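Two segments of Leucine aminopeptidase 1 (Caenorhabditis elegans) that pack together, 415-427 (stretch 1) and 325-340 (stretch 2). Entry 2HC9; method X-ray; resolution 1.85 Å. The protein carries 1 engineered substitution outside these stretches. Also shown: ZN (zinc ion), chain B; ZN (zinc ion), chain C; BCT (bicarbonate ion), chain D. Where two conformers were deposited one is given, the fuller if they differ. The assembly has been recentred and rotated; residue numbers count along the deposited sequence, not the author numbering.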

ATOM      1  N   LYS A 415      -1.974   0.794 -27.858  1.00 18.45           N
ATOM      2  CA  LYS A 415      -2.108  -0.371 -28.745  1.00 22.40           C
ATOM      3  C   LYS A 415      -2.972  -1.476 -28.102  1.00 20.79           C
ATOM      4  O   LYS A 415      -2.894  -1.720 -26.879  1.00 16.34           O
ATOM      5  CB  LYS A 415      -0.711  -0.905 -29.099  1.00 24.41           C
ATOM      6  CG  LYS A 415      -0.704  -2.063 -30.077  1.00 33.77           C
ATOM      7  CD  LYS A 415       0.725  -2.392 -30.532  1.00 42.82           C
ATOM      8  CE  LYS A 415       0.741  -2.780 -32.025  1.00 48.16           C
ATOM      9  NZ  LYS A 415       2.002  -3.474 -32.444  1.00 55.29           N
ATOM     10  N   SER A 416      -3.804  -2.118 -28.926  1.00 17.46           N
ATOM     11  CA  SER A 416      -4.632  -3.250 -28.495  1.00 16.67           C
ATOM     12  C   SER A 416      -4.436  -4.372 -29.493  1.00 21.44           C
ATOM     13  O   SER A 416      -4.322  -4.135 -30.710  1.00 17.30           O
ATOM     14  CB  SER A 416      -6.121  -2.869 -28.477  1.00 17.43           C
ATOM     15  OG  SER A 416      -6.959  -4.018 -28.276  1.00 16.62           O
ATOM     16  N   SER A 417      -4.391  -5.599 -28.976  1.00 15.80           N
ATOM     17  CA  SER A 417      -4.327  -6.761 -29.868  1.00 18.27           C
ATOM     18  C   SER A 417      -5.645  -7.062 -30.546  1.00 21.02           C
ATOM     19  O   SER A 417      -5.676  -7.672 -31.593  1.00 18.65           O
ATOM     20  CB  SER A 417      -3.875  -8.004 -29.101  1.00 22.28           C
ATOM     21  OG  SER A 417      -2.545  -7.826 -28.642  1.00 27.94           O
ATOM     22  N   ILE A 418      -6.750  -6.660 -29.943  1.00 17.13           N
ATOM     23  CA  ILE A 418      -8.034  -7.164 -30.417  0.70 18.87           C
ATOM     24  C   ILE A 418      -9.033  -6.064 -30.743  1.00 19.51           C
ATOM     25  O   ILE A 418     -10.088  -6.332 -31.291  1.00 23.99           O
ATOM     26  CB  ILE A 418      -8.649  -8.136 -29.420  0.70 17.68           C
ATOM     27  CG1 ILE A 418      -8.690  -7.508 -28.027  0.70 15.43           C
ATOM     28  CG2 ILE A 418      -7.858  -9.474 -29.406  0.70 16.57           C
ATOM     29  CD1 ILE A 418      -9.304  -8.419 -27.017  0.70 16.52           C
ATOM     30  N   ALA A 419      -8.707  -4.825 -30.409  1.00 18.27           N
ATOM     31  CA  ALA A 419      -9.558  -3.722 -30.837  1.00 14.71           C
ATOM     32  C   ALA A 419      -8.689  -2.692 -31.513  1.00 18.34           C
ATOM     33  O   ALA A 419      -7.471  -2.828 -31.558  1.00 17.48           O
ATOM     34  CB  ALA A 419     -10.286  -3.096 -29.641  1.00 17.53           C
ATOM     35  N   ASP A 420      -9.314  -1.651 -32.050  1.00 16.69           N
ATOM     36  CA  ASP A 420      -8.550  -0.621 -32.732  1.00 18.37           C
ATOM     37  C   ASP A 420      -7.607   0.107 -31.779  1.00 18.34           C
ATOM     38  O   ASP A 420      -6.543   0.556 -32.184  1.00 15.43           O
ATOM     39  CB  ASP A 420      -9.495   0.380 -33.399  1.00 17.52           C
ATOM     40  CG  ASP A 420     -10.226  -0.217 -34.581  1.00 18.26           C
ATOM     41  OD1 ASP A 420      -9.688  -1.155 -35.224  1.00 16.68           O
ATOM     42  OD2 ASP A 420     -11.333   0.274 -34.884  1.00 16.77           O
ATOM     43  N   MET A 421      -7.977   0.171 -30.505  1.00 17.73           N
ATOM     44  CA  MET A 421      -7.100   0.772 -29.485  1.00 14.10           C
ATOM     45  C   MET A 421      -7.659   0.420 -28.115  1.00 14.79           C
ATOM     46  O   MET A 421      -8.818  -0.009 -27.992  1.00 16.78           O
ATOM     47  CB  MET A 421      -7.062   2.304 -29.628  1.00 14.22           C
ATOM     48  CG  MET A 421      -8.425   2.958 -29.362  1.00 14.39           C
ATOM     49  SD  MET A 421      -8.603   4.561 -30.176  1.00 17.10           S
ATOM     50  CE  MET A 421      -9.069   3.943 -31.787  1.00 16.29           C
ATOM     51  N   LYS A 422      -6.834   0.603 -27.094  1.00 15.72           N
ATOM     52  CA  LYS A 422      -7.311   0.588 -25.701  1.00 13.11           C
ATOM     53  C   LYS A 422      -7.591   2.039 -25.307  1.00 15.90           C
ATOM     54  O   LYS A 422      -7.077   2.943 -25.942  1.00 15.05           O
ATOM     55  CB  LYS A 422      -6.208   0.045 -24.788  1.00 16.53           C
ATOM     56  CG  LYS A 422      -5.840  -1.420 -24.999  1.00 17.23           C
ATOM     57  CD  LYS A 422      -4.947  -1.931 -23.859  1.00 17.66           C
ATOM     58  CE  LYS A 422      -4.629  -3.419 -24.065  1.00 20.67           C
ATOM     59  NZ  LYS A 422      -3.721  -3.957 -22.999  1.00 18.16           N
ATOM     60  N   ASN A 423      -8.363   2.258 -24.249  1.00 15.42           N
ATOM     61  CA  ASN A 423      -8.574   3.625 -23.756  1.00 17.16           C
ATOM     62  C   ASN A 423      -7.487   4.160 -22.809  1.00 17.33           C
ATOM     63  O   ASN A 423      -7.391   5.356 -22.597  1.00 18.36           O
ATOM     64  CB  ASN A 423     -10.005   3.809 -23.185  1.00 16.51           C
ATOM     65  CG  ASN A 423     -10.196   3.180 -21.797  1.00 18.93           C
ATOM     66  OD1 ASN A 423      -9.678   2.110 -21.506  1.00 16.44           O
ATOM     67  ND2 ASN A 423     -10.999   3.826 -20.956  1.00 13.87           N
ATOM     68  N   SER A 424      -6.656   3.282 -22.254  1.00 15.74           N
ATOM     69  CA  SER A 424      -5.584   3.756 -21.380  1.00 19.22           C
ATOM     70  C   SER A 424      -4.434   2.773 -21.376  1.00 17.97           C
ATOM     71  O   SER A 424      -4.497   1.718 -22.017  1.00 17.46           O
ATOM     72  CB  SER A 424      -6.088   4.034 -19.952  1.00 26.31           C
ATOM     73  OG  SER A 424      -6.120   2.867 -19.196  1.00 36.39           O
ATOM     74  N   ASN A 425      -3.381   3.145 -20.670  1.00 18.64           N
ATOM     75  CA  ASN A 425      -2.255   2.253 -20.434  1.00 16.56           C
ATOM     76  C   ASN A 425      -1.999   2.247 -18.934  1.00 18.88           C
ATOM     77  O   ASN A 425      -1.803   3.302 -18.319  1.00 18.60           O
ATOM     78  CB  ASN A 425      -1.040   2.757 -21.228  1.00 18.02           C
ATOM     79  CG  ASN A 425       0.129   1.797 -21.164  1.00 26.56           C
ATOM     80  OD1 ASN A 425       0.456   1.285 -20.095  1.00 24.74           O
ATOM     81  ND2 ASN A 425       0.751   1.534 -22.307  1.00 21.61           N
ATOM     82  N   LEU A 426      -2.042   1.065 -18.328  1.00 17.87           N
ATOM     83  CA  LEU A 426      -1.994   0.982 -16.872  1.00 22.16           C
ATOM     84  C   LEU A 426      -0.576   0.753 -16.358  1.00 29.52           C
ATOM     85  O   LEU A 426      -0.364   0.580 -15.156  1.00 23.62           O
ATOM     86  CB  LEU A 426      -2.922  -0.128 -16.364  1.00 26.42           C
ATOM     87  CG  LEU A 426      -4.422   0.092 -16.608  1.00 26.63           C
ATOM     88  CD1 LEU A 426      -5.213  -1.091 -16.032  1.00 32.31           C
ATOM     89  CD2 LEU A 426      -4.888   1.390 -15.968  1.00 26.00           C
ATOM     90  N   GLY A 427       0.388   0.720 -17.274  1.00 24.35           N
ATOM     91  CA  GLY A 427       1.785   0.616 -16.896  1.00 25.86           C
ATOM     92  C   GLY A 427       2.633   1.786 -17.368  1.00 25.91           C
ATOM     93  O   GLY A 427       2.209   2.942 -17.349  1.00 27.00           O
TER
HETATM   94 ZN    ZN B 701     -12.785   8.656 -14.318  1.00 18.80          ZN
HETATM   95 ZN    ZN C 702     -13.777  11.442 -15.050  1.00 18.97          ZN
HETATM   96  C   BCT D 801     -10.630  10.263 -18.349  1.00 14.92           C
HETATM   97  O1  BCT D 801     -11.667  10.554 -17.742  1.00 16.93           O
HETATM   98  O2  BCT D 801      -9.500  10.500 -17.875  1.00 16.07           O
HETATM   99  O3  BCT D 801     -10.727   9.655 -19.501  1.00 14.83           O
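Stretch 2, residues 325-340: GKTVEINNTDAEGRLI

Stretch 2 runs parallel to stretch 1, with D420 level with T327, M421 with V328, K422 with E329 and N423 with I330; the closest CA-to-CA approach in this register is 4.4 Å, between K422 and E329. Residues 327-329 are extended, and their partner at 421-422 is a weakly bonded strand. The pairing rests on E329 N donating to M421 O (2.7 Å, 168°) and N423 N donating to E329 O (3.0 Å), so that E329 binds stretch 1 with both its backbone groups. Upstream, T327 N reaches D420 OD2 at 2.9 Å while D420 N donates to T327 OG1 at 3.0 Å, an exchange of backbone donors for side-chain acceptors.

The side chain of E329, t at chi1 and chi2, is fully extended from the face it shares with K422. Its OE1 accepts from S416 OG at 2.7 Å and from a water that in turn takes the hydrogen of S417 N. S416 OG also receives A419 N (2.9 Å), which ties the loop before the strand to the same carboxylate.

Further along, N423, the residue with the largest covered area, takes over. Its OD1 accepts N331 N at 3.0 Å; its ND2 donates to N332 O and to A335 O, each at 2.9 Å. These last two carbonyls belong to the first and last residues of a type I turn, N332 to A335, so one amide group spans that turn. Helix residue R338 completes the grip, NH1 donating to N423 O at 2.9 Å.

N331 answers with its own amide: ND2 donates to S424 O at 3.0 Å, and OD1 accepts S424 OG at 3.3 Å. N331 OD1 and N423 OD1 lie 3.0 Å apart, but both are acceptors, so this proximity is no bond.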

ATOM      1  N   GLY A 325     -17.245   4.608 -35.389  1.00 16.89           N
ATOM      2  CA  GLY A 325     -17.183   3.275 -35.983  1.00 17.66           C
ATOM      3  C   GLY A 325     -15.963   2.479 -35.532  1.00 19.25           C
ATOM      4  O   GLY A 325     -15.901   1.277 -35.778  1.00 15.73           O
ATOM      5  N   LYS A 326     -14.989   3.142 -34.897  1.00 15.02           N
ATOM      6  CA  LYS A 326     -13.777   2.447 -34.402  1.00 15.95           C
ATOM      7  C   LYS A 326     -14.061   1.692 -33.093  1.00 18.52           C
ATOM      8  O   LYS A 326     -14.954   2.080 -32.331  1.00 18.06           O
ATOM      9  CB  LYS A 326     -12.620   3.431 -34.185  1.00 13.05           C
ATOM     10  CG  LYS A 326     -12.050   3.915 -35.534  1.00 18.73           C
ATOM     11  CD  LYS A 326     -11.026   5.014 -35.345  1.00 22.41           C
ATOM     12  CE  LYS A 326     -10.477   5.458 -36.712  1.00 27.14           C
ATOM     13  NZ  LYS A 326      -9.879   4.314 -37.496  1.00 33.39           N
ATOM     14  N   THR A 327     -13.306   0.626 -32.832  1.00 15.51           N
ATOM     15  CA  THR A 327     -13.512  -0.123 -31.582  1.00 16.12           C
ATOM     16  C   THR A 327     -12.495   0.283 -30.506  1.00 15.88           C
ATOM     17  O   THR A 327     -11.337   0.577 -30.806  1.00 16.09           O
ATOM     18  CB  THR A 327     -13.458  -1.644 -31.795  1.00 16.46           C
ATOM     19  OG1 THR A 327     -12.248  -1.978 -32.519  1.00 17.64           O
ATOM     20  CG2 THR A 327     -14.717  -2.126 -32.618  1.00 19.18           C
ATOM     21  N   VAL A 328     -12.935   0.300 -29.249  1.00 13.71           N
ATOM     22  CA  VAL A 328     -12.036   0.643 -28.152  1.00 12.50           C
ATOM     23  C   VAL A 328     -12.145  -0.485 -27.104  1.00 15.53           C
ATOM     24  O   VAL A 328     -13.246  -0.856 -26.685  1.00 16.86           O
ATOM     25  CB  VAL A 328     -12.351   2.041 -27.519  1.00 14.66           C
ATOM     26  CG1 VAL A 328     -11.450   2.243 -26.291  1.00 14.77           C
ATOM     27  CG2 VAL A 328     -12.100   3.173 -28.555  1.00 13.47           C
ATOM     28  N   GLU A 329     -10.987  -1.020 -26.704  1.00 15.37           N
ATOM     29  CA  GLU A 329     -10.927  -1.971 -25.572  1.00 16.61           C
ATOM     30  C   GLU A 329     -10.786  -1.142 -24.315  1.00 15.90           C
ATOM     31  O   GLU A 329      -9.782  -0.419 -24.139  1.00 14.91           O
ATOM     32  CB  GLU A 329      -9.709  -2.886 -25.718  1.00 14.17           C
ATOM     33  CG  GLU A 329      -9.596  -3.896 -24.598  1.00 15.29           C
ATOM     34  CD  GLU A 329      -8.387  -4.824 -24.754  1.00 20.03           C
ATOM     35  OE1 GLU A 329      -7.559  -4.662 -25.696  1.00 18.24           O
ATOM     36  OE2 GLU A 329      -8.281  -5.719 -23.902  1.00 18.29           O
ATOM     37  N   ILE A 330     -11.795  -1.223 -23.456  1.00 13.74           N
ATOM     38  CA  ILE A 330     -11.764  -0.474 -22.202  1.00 16.60           C
ATOM     39  C   ILE A 330     -10.941  -1.277 -21.201  1.00 15.57           C
ATOM     40  O   ILE A 330     -11.405  -2.318 -20.719  1.00 19.80           O
ATOM     41  CB  ILE A 330     -13.183  -0.261 -21.648  1.00 15.14           C
ATOM     42  CG1 ILE A 330     -14.074   0.419 -22.701  1.00 15.05           C
ATOM     43  CG2 ILE A 330     -13.132   0.562 -20.317  1.00 17.09           C
ATOM     44  CD1 ILE A 330     -15.575   0.533 -22.302  1.00 17.28           C
ATOM     45  N   ASN A 331      -9.728  -0.808 -20.878  1.00 12.83           N
ATOM     46  CA  ASN A 331      -8.967  -1.439 -19.793  1.00 17.49           C
ATOM     47  C   ASN A 331      -8.962  -0.611 -18.516  1.00 18.38           C
ATOM     48  O   ASN A 331      -8.356  -0.992 -17.523  1.00 18.20           O
ATOM     49  CB  ASN A 331      -7.539  -1.801 -20.244  1.00 14.16           C
ATOM     50  CG  ASN A 331      -6.709  -0.584 -20.627  1.00 19.67           C
ATOM     51  OD1 ASN A 331      -7.242   0.437 -21.075  1.00 20.02           O
ATOM     52  ND2 ASN A 331      -5.389  -0.691 -20.459  1.00 19.03           N
ATOM     53  N   ASN A 332      -9.628   0.542 -18.565  1.00 18.53           N
ATOM     54  CA  ASN A 332      -9.735   1.406 -17.411  1.00 16.81           C
ATOM     55  C   ASN A 332     -11.089   2.127 -17.414  1.00 16.14           C
ATOM     56  O   ASN A 332     -11.299   3.089 -18.146  1.00 14.82           O
ATOM     57  CB  ASN A 332      -8.574   2.416 -17.387  1.00 16.67           C
ATOM     58  CG  ASN A 332      -8.551   3.250 -16.121  1.00 18.49           C
ATOM     59  OD1 ASN A 332      -9.461   3.179 -15.288  1.00 18.09           O
ATOM     60  ND2 ASN A 332      -7.514   4.054 -15.978  1.00 20.38           N
ATOM     61  N   THR A 333     -12.002   1.648 -16.585  1.00 12.86           N
ATOM     62  CA  THR A 333     -13.349   2.222 -16.501  1.00 14.37           C
ATOM     63  C   THR A 333     -13.340   3.637 -15.959  1.00 14.86           C
ATOM     64  O   THR A 333     -14.316   4.344 -16.132  1.00 14.86           O
ATOM     65  CB  THR A 333     -14.304   1.377 -15.616  1.00 14.45           C
ATOM     66  OG1 THR A 333     -13.814   1.360 -14.263  1.00 16.08           O
ATOM     67  CG2 THR A 333     -14.415  -0.061 -16.174  1.00 13.17           C
ATOM     68  N   ASP A 334     -12.249   4.031 -15.291  1.00 13.00           N
ATOM     69  CA  ASP A 334     -12.090   5.404 -14.748  1.00 14.54           C
ATOM     70  C   ASP A 334     -11.480   6.356 -15.801  1.00 15.51           C
ATOM     71  O   ASP A 334     -11.358   7.570 -15.575  1.00 16.18           O
ATOM     72  CB  ASP A 334     -11.195   5.335 -13.509  1.00 15.98           C
ATOM     73  CG  ASP A 334     -11.297   6.562 -12.612  1.00 22.67           C
ATOM     74  OD1 ASP A 334     -12.115   7.484 -12.854  1.00 14.93           O
ATOM     75  OD2 ASP A 334     -10.549   6.596 -11.624  1.00 17.59           O
ATOM     76  N   ALA A 335     -11.090   5.815 -16.951  1.00 14.10           N
ATOM     77  CA  ALA A 335     -10.634   6.652 -18.071  1.00 12.79           C
ATOM     78  C   ALA A 335     -11.859   6.849 -18.991  1.00 15.41           C
ATOM     79  O   ALA A 335     -11.832   6.544 -20.218  1.00 16.25           O
ATOM     80  CB  ALA A 335      -9.463   5.948 -18.808  1.00 13.77           C
ATOM     81  N   GLU A 336     -12.941   7.349 -18.381  1.00 17.87           N
ATOM     82  CA  GLU A 336     -14.260   7.388 -19.039  1.00 15.70           C
ATOM     83  C   GLU A 336     -14.517   8.701 -19.785  1.00 16.93           C
ATOM     84  O   GLU A 336     -15.263   8.730 -20.794  1.00 13.78           O
ATOM     85  CB  GLU A 336     -15.390   7.076 -18.025  1.00 14.04           C
ATOM     86  CG  GLU A 336     -15.957   8.321 -17.285  1.00 14.05           C
ATOM     87  CD  GLU A 336     -14.951   8.931 -16.332  1.00 14.71           C
ATOM     88  OE1 GLU A 336     -14.991  10.160 -16.102  1.00 17.02           O
ATOM     89  OE2 GLU A 336     -14.097   8.192 -15.805  1.00 16.07           O
ATOM     90  N   GLY A 337     -13.926   9.794 -19.302  1.00 13.54           N
ATOM     91  CA  GLY A 337     -14.090  11.094 -19.963  1.00 14.60           C
ATOM     92  C   GLY A 337     -13.635  11.065 -21.417  1.00 19.20           C
ATOM     93  O   GLY A 337     -14.296  11.598 -22.301  1.00 15.91           O
ATOM     94  N   ARG A 338     -12.521  10.400 -21.670  1.00 16.21           N
ATOM     95  CA  ARG A 338     -11.972  10.375 -23.013  1.00 13.71           C
ATOM     96  C   ARG A 338     -12.866   9.566 -23.972  1.00 14.79           C
ATOM     97  O   ARG A 338     -12.949   9.891 -25.161  1.00 14.17           O
ATOM     98  CB  ARG A 338     -10.527   9.848 -23.000  1.00 12.07           C
ATOM     99  CG  ARG A 338     -10.411   8.360 -22.554  1.00 13.72           C
ATOM    100  CD  ARG A 338      -8.937   8.013 -22.203  1.00 13.81           C
ATOM    101  NE  ARG A 338      -8.576   8.576 -20.898  1.00 16.08           N
ATOM    102  CZ  ARG A 338      -7.418   8.325 -20.283  1.00 15.96           C
ATOM    103  NH1 ARG A 338      -6.528   7.497 -20.856  1.00 15.51           N
ATOM    104  NH2 ARG A 338      -7.170   8.868 -19.093  1.00 12.92           N
ATOM    105  N   LEU A 339     -13.566   8.554 -23.449  1.00 15.40           N
ATOM    106  CA  LEU A 339     -14.519   7.760 -24.258  1.00 15.41           C
ATOM    107  C   LEU A 339     -15.686   8.656 -24.678  1.00 14.92           C
ATOM    108  O   LEU A 339     -16.064   8.704 -25.843  1.00 14.65           O
ATOM    109  CB  LEU A 339     -15.076   6.579 -23.441  1.00 14.09           C
ATOM    110  CG  LEU A 339     -14.028   5.481 -23.085  1.00 17.08           C
ATOM    111  CD1 LEU A 339     -14.656   4.419 -22.188  1.00 15.40           C
ATOM    112  CD2 LEU A 339     -13.456   4.837 -24.361  1.00 17.11           C
ATOM    113  N   ILE A 340     -16.264   9.371 -23.717  1.00 16.53           N
ATOM    114  CA  ILE A 340     -17.438  10.168 -24.063  1.00 17.44           C
ATOM    115  C   ILE A 340     -17.066  11.321 -24.996  1.00 17.89           C
ATOM    116  O   ILE A 340     -17.844  11.669 -25.904  1.00 15.47           O
ATOM    117  CB  ILE A 340     -18.259  10.609 -22.824  1.00 12.44           C
ATOM    118  CG1 ILE A 340     -17.550  11.734 -22.041  1.00 14.41           C
ATOM    119  CG2 ILE A 340     -18.551   9.384 -21.904  1.00 12.25           C
ATOM    120  CD1 ILE A 340     -18.370  12.287 -20.823  1.00 14.84           C
TER
HETATM  121  O   HOH W   1      -5.270  -6.287 -26.478  1.00 23.81           O
HETATM  122  O   HOH W   2     -11.964  10.434 -14.834  1.00 14.92           O